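Local coordinates for beta 1-3 glucanase (Clostridium beijerinckii NCIMB 8052, PDB 5H4E), which probably hydrolyses beta-1,3-glucans, acting as a glycoside hydrolase family 64 (GH64) beta-1,3-glucanase domain, at residues P2-S6 with S85-I89; G7-L11 with P366-I370. All coordinates share one frame. Residues are numbered along the deposited sequence.

Contact 1. Residues P2-S6 with S85-I89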
ATOM      1  N   PRO A   2     -15.087 -11.159 -17.889  1.00 27.84           N
ATOM      2  CA  PRO A   2     -14.930 -12.333 -17.028  1.00 26.83           C
ATOM      3  C   PRO A   2     -16.278 -12.900 -16.582  1.00 25.78           C
ATOM      4  O   PRO A   2     -17.296 -12.201 -16.664  1.00 24.08           O
ATOM      5  CB  PRO A   2     -14.128 -11.791 -15.829  1.00 23.01           C
ATOM      6  CG  PRO A   2     -14.161 -10.326 -15.945  1.00 27.21           C
ATOM      7  CD  PRO A   2     -14.352  -9.993 -17.380  1.00 28.24           C
ATOM      8  N   PRO A   3     -16.285 -14.156 -16.114  1.00 25.22           N
ATOM      9  CA  PRO A   3     -17.512 -14.777 -15.617  1.00 23.78           C
ATOM     10  C   PRO A   3     -18.049 -14.031 -14.407  1.00 26.47           C
ATOM     11  O   PRO A   3     -17.282 -13.682 -13.507  1.00 23.21           O
ATOM     12  CB  PRO A   3     -17.065 -16.194 -15.248  1.00 28.04           C
ATOM     13  CG  PRO A   3     -15.599 -16.082 -15.030  1.00 26.57           C
ATOM     14  CD  PRO A   3     -15.126 -15.057 -15.998  1.00 24.32           C
ATOM     15  N   LEU A   4     -19.354 -13.792 -14.389  1.00 24.55           N
ATOM     16  CA  LEU A   4     -19.960 -13.034 -13.309  1.00 23.96           C
ATOM     17  C   LEU A   4     -20.961 -13.881 -12.536  1.00 27.19           C
ATOM     18  O   LEU A   4     -21.542 -14.825 -13.067  1.00 25.64           O
ATOM     19  CB  LEU A   4     -20.638 -11.786 -13.857  1.00 21.43           C
ATOM     20  CG  LEU A   4     -19.700 -10.982 -14.768  1.00 25.14           C
ATOM     21  CD1 LEU A   4     -20.460  -9.945 -15.554  1.00 29.27           C
ATOM     22  CD2 LEU A   4     -18.579 -10.336 -13.943  1.00 22.23           C
ATOM     23  N   LYS A   5     -21.141 -13.536 -11.271  1.00 21.91           N
ATOM     24  CA  LYS A   5     -22.149 -14.175 -10.442  1.00 27.59           C
ATOM     25  C   LYS A   5     -22.985 -13.084  -9.835  1.00 24.94           C
ATOM     26  O   LYS A   5     -22.443 -12.112  -9.334  1.00 23.78           O
ATOM     27  CB  LYS A   5     -21.521 -15.036  -9.346  1.00 24.88           C
ATOM     28  CG  LYS A   5     -21.383 -16.483  -9.724  1.00 31.65           C
ATOM     29  CD  LYS A   5     -20.445 -17.232  -8.784  1.00 31.24           C
ATOM     30  CE  LYS A   5     -20.901 -17.141  -7.346  1.00 30.23           C
ATOM     31  NZ  LYS A   5     -20.240 -18.207  -6.532  1.00 26.75           N
ATOM     32  N   SER A   6     -24.303 -13.232  -9.889  1.00 26.04           N
ATOM     33  CA  SER A   6     -25.169 -12.254  -9.260  1.00 23.62           C
ATOM     34  C   SER A   6     -24.799 -12.135  -7.782  1.00 26.47           C
ATOM     35  O   SER A   6     -24.711 -13.141  -7.071  1.00 28.16           O
ATOM     36  CB  SER A   6     -26.643 -12.635  -9.430  1.00 28.90           C
ATOM     37  OG  SER A   6     -27.477 -11.547  -9.068  1.00 31.11           O
ATOM     38  N   SER A  85      -8.573 -18.776 -13.122  1.00 19.52           N
ATOM     39  CA  SER A  85      -7.828 -17.549 -13.405  1.00 18.83           C
ATOM     40  C   SER A  85      -8.488 -16.316 -12.802  1.00 21.39           C
ATOM     41  O   SER A  85      -7.979 -15.201 -12.924  1.00 17.97           O
ATOM     42  CB  SER A  85      -7.682 -17.356 -14.913  1.00 20.14           C
ATOM     43  OG  SER A  85      -8.961 -17.147 -15.513  1.00 20.33           O
ATOM     44  N   TYR A  86      -9.628 -16.523 -12.160  1.00 20.36           N
ATOM     45  CA  TYR A  86     -10.422 -15.429 -11.620  1.00 20.13           C
ATOM     46  C   TYR A  86     -10.893 -15.778 -10.212  1.00 18.78           C
ATOM     47  O   TYR A  86     -10.980 -16.952  -9.846  1.00 20.45           O
ATOM     48  CB  TYR A  86     -11.626 -15.142 -12.521  1.00 20.67           C
ATOM     49  CG  TYR A  86     -12.469 -16.383 -12.737  1.00 20.46           C
ATOM     50  CD1 TYR A  86     -12.183 -17.262 -13.777  1.00 21.70           C
ATOM     51  CD2 TYR A  86     -13.513 -16.707 -11.868  1.00 21.86           C
ATOM     52  CE1 TYR A  86     -12.931 -18.428 -13.962  1.00 24.34           C
ATOM     53  CE2 TYR A  86     -14.268 -17.876 -12.044  1.00 23.47           C
ATOM     54  CZ  TYR A  86     -13.971 -18.724 -13.095  1.00 24.94           C
ATOM     55  OH  TYR A  86     -14.708 -19.870 -13.286  1.00 27.40           O
ATOM     56  N   ALA A  87     -11.209 -14.745  -9.443  1.00 18.42           N
ATOM     57  CA  ALA A  87     -11.799 -14.888  -8.121  1.00 20.63           C
ATOM     58  C   ALA A  87     -13.158 -14.189  -8.052  1.00 20.60           C
ATOM     59  O   ALA A  87     -13.374 -13.170  -8.718  1.00 20.86           O
ATOM     60  CB  ALA A  87     -10.862 -14.319  -7.073  1.00 18.63           C
ATOM     61  N   TYR A  88     -14.076 -14.748  -7.271  1.00 19.09           N
ATOM     62  CA  TYR A  88     -15.302 -14.033  -6.897  1.00 21.56           C
ATOM     63  C   TYR A  88     -15.133 -13.460  -5.508  1.00 20.40           C
ATOM     64  O   TYR A  88     -14.644 -14.158  -4.630  1.00 21.33           O
ATOM     65  CB  TYR A  88     -16.525 -14.954  -6.899  1.00 21.37           C
ATOM     66  CG  TYR A  88     -16.833 -15.635  -8.205  1.00 20.94           C
ATOM     67  CD1 TYR A  88     -17.364 -14.916  -9.272  1.00 21.33           C
ATOM     68  CD2 TYR A  88     -16.634 -17.003  -8.362  1.00 23.81           C
ATOM     69  CE1 TYR A  88     -17.676 -15.533 -10.462  1.00 21.59           C
ATOM     70  CE2 TYR A  88     -16.939 -17.635  -9.556  1.00 23.52           C
ATOM     71  CZ  TYR A  88     -17.465 -16.891 -10.597  1.00 26.44           C
ATOM     72  OH  TYR A  88     -17.769 -17.488 -11.789  1.00 28.90           O
ATOM     73  N   ILE A  89     -15.522 -12.203  -5.289  1.00 18.46           N
ATOM     74  CA  ILE A  89     -15.610 -11.709  -3.910  1.00 17.21           C
ATOM     75  C   ILE A  89     -17.010 -11.217  -3.591  1.00 18.19           C
ATOM     76  O   ILE A  89     -17.702 -10.666  -4.463  1.00 18.77           O
ATOM     77  CB  ILE A  89     -14.597 -10.550  -3.596  1.00 17.97           C
ATOM     78  CG1 ILE A  89     -14.762  -9.395  -4.575  1.00 17.12           C
ATOM     79  CG2 ILE A  89     -13.166 -11.055  -3.621  1.00 18.62           C
ATOM     80  CD1 ILE A  89     -14.174  -8.093  -4.056  1.00 17.59           C
TER
HETATM   81  O   HOH W   1     -20.207 -17.178 -13.353  1.00 31.05           O

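Contact 2. Residues G7-L11 with P366-I370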
ATOM      1  N   GLY A   7     -24.537 -10.910  -7.336  1.00 25.09           N
ATOM      2  CA  GLY A   7     -24.243 -10.666  -5.934  1.00 27.22           C
ATOM      3  C   GLY A   7     -22.764 -10.663  -5.598  1.00 25.49           C
ATOM      4  O   GLY A   7     -22.391 -10.518  -4.436  1.00 26.37           O
ATOM      5  N   PHE A   8     -21.924 -10.834  -6.612  1.00 21.16           N
ATOM      6  CA  PHE A   8     -20.472 -10.877  -6.424  1.00 21.61           C
ATOM      7  C   PHE A   8     -19.778  -9.915  -7.362  1.00 21.04           C
ATOM      8  O   PHE A   8     -20.373  -9.432  -8.323  1.00 23.04           O
ATOM      9  CB  PHE A   8     -19.932 -12.288  -6.667  1.00 20.10           C
ATOM     10  CG  PHE A   8     -20.367 -13.283  -5.642  1.00 23.05           C
ATOM     11  CD1 PHE A   8     -21.642 -13.833  -5.686  1.00 26.79           C
ATOM     12  CD2 PHE A   8     -19.506 -13.665  -4.630  1.00 19.19           C
ATOM     13  CE1 PHE A   8     -22.054 -14.756  -4.732  1.00 28.39           C
ATOM     14  CE2 PHE A   8     -19.906 -14.590  -3.673  1.00 25.51           C
ATOM     15  CZ  PHE A   8     -21.184 -15.136  -3.724  1.00 24.57           C
ATOM     16  N   VAL A   9     -18.520  -9.620  -7.060  1.00 18.31           N
ATOM     17  CA  VAL A   9     -17.621  -8.960  -8.005  1.00 19.69           C
ATOM     18  C   VAL A   9     -16.579  -9.983  -8.444  1.00 19.14           C
ATOM     19  O   VAL A   9     -16.093 -10.776  -7.637  1.00 21.76           O
ATOM     20  CB  VAL A   9     -16.923  -7.722  -7.392  1.00 20.85           C
ATOM     21  CG1 VAL A   9     -15.822  -7.202  -8.319  1.00 17.53           C
ATOM     22  CG2 VAL A   9     -17.941  -6.620  -7.097  1.00 17.77           C
ATOM     23  N   THR A  10     -16.253  -9.994  -9.725  1.00 18.49           N
ATOM     24  CA  THR A  10     -15.214 -10.893 -10.200  1.00 16.81           C
ATOM     25  C   THR A  10     -13.898 -10.138 -10.349  1.00 18.12           C
ATOM     26  O   THR A  10     -13.864  -9.025 -10.882  1.00 17.63           O
ATOM     27  CB  THR A  10     -15.607 -11.544 -11.541  1.00 20.49           C
ATOM     28  OG1 THR A  10     -16.831 -12.267 -11.366  1.00 18.69           O
ATOM     29  CG2 THR A  10     -14.515 -12.493 -12.036  1.00 18.12           C
ATOM     30  N   LEU A  11     -12.824 -10.751  -9.859  1.00 15.59           N
ATOM     31  CA  LEU A  11     -11.472 -10.262 -10.062  1.00 17.45           C
ATOM     32  C   LEU A  11     -10.733 -11.205 -11.019  1.00 17.78           C
ATOM     33  O   LEU A  11     -10.433 -12.342 -10.671  1.00 19.60           O
ATOM     34  CB  LEU A  11     -10.752 -10.158  -8.721  1.00 16.97           C
ATOM     35  CG  LEU A  11     -11.522  -9.399  -7.636  1.00 17.09           C
ATOM     36  CD1 LEU A  11     -10.780  -9.480  -6.328  1.00 18.12           C
ATOM     37  CD2 LEU A  11     -11.756  -7.933  -8.029  1.00 17.33           C
ATOM     38  N   PRO A 366     -19.701  -1.827  -8.439  1.00 18.81           N
ATOM     39  CA  PRO A 366     -18.667  -2.569  -9.164  1.00 17.16           C
ATOM     40  C   PRO A 366     -19.221  -3.794  -9.885  1.00 20.08           C
ATOM     41  O   PRO A 366     -20.110  -4.465  -9.353  1.00 17.23           O
ATOM     42  CB  PRO A 366     -17.700  -2.984  -8.048  1.00 16.82           C
ATOM     43  CG  PRO A 366     -18.567  -3.086  -6.843  1.00 15.73           C
ATOM     44  CD  PRO A 366     -19.574  -1.986  -6.981  1.00 19.20           C
ATOM     45  N   LYS A 367     -18.697  -4.066 -11.079  1.00 19.29           N
ATOM     46  CA  LYS A 367     -19.040  -5.255 -11.858  1.00 18.16           C
ATOM     47  C   LYS A 367     -17.890  -6.252 -11.832  1.00 18.32           C
ATOM     48  O   LYS A 367     -18.045  -7.394 -11.389  1.00 18.80           O
ATOM     49  CB  LYS A 367     -19.364  -4.867 -13.299  1.00 20.35           C
ATOM     50  CG  LYS A 367     -19.957  -5.973 -14.148  1.00 23.27           C
ATOM     51  CD  LYS A 367     -20.210  -5.440 -15.551  1.00 25.19           C
ATOM     52  CE  LYS A 367     -20.917  -6.449 -16.429  1.00 33.16           C
ATOM     53  NZ  LYS A 367     -21.522  -5.767 -17.617  1.00 39.07           N
ATOM     54  N   TYR A 368     -16.725  -5.814 -12.299  1.00 18.46           N
ATOM     55  CA  TYR A 368     -15.542  -6.664 -12.232  1.00 17.53           C
ATOM     56  C   TYR A 368     -14.270  -5.831 -12.313  1.00 18.89           C
ATOM     57  O   TYR A 368     -14.312  -4.656 -12.694  1.00 17.19           O
ATOM     58  CB  TYR A 368     -15.559  -7.723 -13.353  1.00 17.16           C
ATOM     59  CG  TYR A 368     -15.423  -7.157 -14.755  1.00 17.61           C
ATOM     60  CD1 TYR A 368     -16.551  -6.878 -15.526  1.00 19.38           C
ATOM     61  CD2 TYR A 368     -14.170  -6.921 -15.317  1.00 18.03           C
ATOM     62  CE1 TYR A 368     -16.437  -6.368 -16.802  1.00 20.29           C
ATOM     63  CE2 TYR A 368     -14.049  -6.396 -16.601  1.00 19.29           C
ATOM     64  CZ  TYR A 368     -15.189  -6.129 -17.333  1.00 19.51           C
ATOM     65  OH  TYR A 368     -15.081  -5.616 -18.606  1.00 21.78           O
ATOM     66  N   ALA A 369     -13.143  -6.457 -11.966  1.00 17.56           N
ATOM     67  CA  ALA A 369     -11.831  -5.851 -12.191  1.00 19.75           C
ATOM     68  C   ALA A 369     -10.908  -6.830 -12.893  1.00 16.47           C
ATOM     69  O   ALA A 369     -11.008  -8.043 -12.702  1.00 20.10           O
ATOM     70  CB  ALA A 369     -11.197  -5.371 -10.864  1.00 17.55           C
ATOM     71  N   ILE A 370     -10.033  -6.299 -13.742  1.00 20.32           N
ATOM     72  CA  ILE A 370      -8.969  -7.097 -14.340  1.00 17.77           C
ATOM     73  C   ILE A 370      -7.649  -6.782 -13.646  1.00 17.50           C
ATOM     74  O   ILE A 370      -7.257  -5.615 -13.563  1.00 16.91           O
ATOM     75  CB  ILE A 370      -8.777  -6.817 -15.850  1.00 20.85           C
ATOM     76  CG1 ILE A 370     -10.079  -6.996 -16.648  1.00 20.09           C
ATOM     77  CG2 ILE A 370      -7.629  -7.667 -16.395  1.00 16.98           C
ATOM     78  CD1 ILE A 370     -10.625  -8.381 -16.630  1.00 24.89           C
TER
HETATM   79  O   HOH W   2     -20.266  -8.577 -10.802  1.00 23.77           O

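Contact 1. Residues P2-S6 with S85-I89
Here an N-terminal arm without regular secondary structure crosses one face of a mixed beta sheet, over the tyrosines of edge strand 86-92. No direct hydrogen bond joins the two segments; Pro3 and Lys5 pack against two tyrosine rings, helped by one water. Pro2 turns its ring onto Gln12, Tyr368 and Ile370 of the adjoining strands. Pro3, compact and conformationally restricted, suits an aromatic face: its CG lies 3.5 Å from the centroid of the Tyr86 ring and 5° off the normal, a centred CH-pi contact. Pro3 O is hydrogen-bonded to Thr10 OG1 on the neighbouring strand 9-16. Leu4 directs CA-to-CB away from 85-89, and its side chain packs on Thr10, Lys367 and Tyr368; a water bridges its carbonyl to the phenol, 2.7 Å from Leu4 O and 2.9 Å from Tyr88 OH. Lys5 suits its place because a long methylene chain can cover a ring and still carry its charge onward. Its ammonium makes an off-centre cation-pi contact with Tyr88, another with Phe8, and a hydrogen bond to Asn46 O. Ala87 and Ile89 face the other way, onto strand 26-33. Lys5 CD sits over the Tyr88 face, 3.5 Å from CZ of Tyr88.

Contact 2. Residues G7-L11 with P366-I370
Two strands, one from each end of the chain, form a parallel pair; the axes of segments 9-11 and 366-370 approach to 4.8 Å, with an angle of 4°. Pro366 opens the second strand with an apolar ring, its CG 3.6 Å from CG2 of beta-branched Val9; both side chains also touch Trp143. Lys367 points its CA-to-CB bond away, consistent with a charged chain at a partly exposed position. Its carbonyl reaches Phe8 through a water 2.6 Å from both Lys367 O and Phe8 O, filling the gap before the pairing. Lys367 and Tyr368 together face Val167 as a classic beta bulge. Tyr368 forms the first parallel bridge, with Thr10, the CB atoms of Tyr368 and Thr10 4.2 Å apart, and its ring leads away. Ala369 forms the next, with Leu11: Ala369 N donates to Thr10 O at 2.9 Å, and Leu11 CA approaches Ala369 O at 3.5 Å in a CA-H...O contact. The small methyl of Ala369 lets Leu11 CD2 settle 3.9 Å from Ala369 CB. In the sheet, strand 9-16 lies between antiparallel 86-92 and this strand, which pairs on its far side with antiparallel 162-168, while strand 136-144 packs against Val9, Leu11 and Pro366.

How the contacts relate
Starting at the N terminus, the arm 2-6 runs straight into 7-11, where strand 9-16 begins. Contact 1 closes a loop of 78 intervening residues, rich in strands and without helix; contact 2 closes one of 354, bringing the last strand back beside the first. Because the segments alternate along the chain, the two closures cross. Their centres are 6 Å apart and they meet directly: Ala87 O lies 2.7 Å from Leu11 N, a probable hydrogen bond. Strand 9-16 is thus joined to strands 86-92 and 366-374 in one sheet, over which the N-terminal arm is laid.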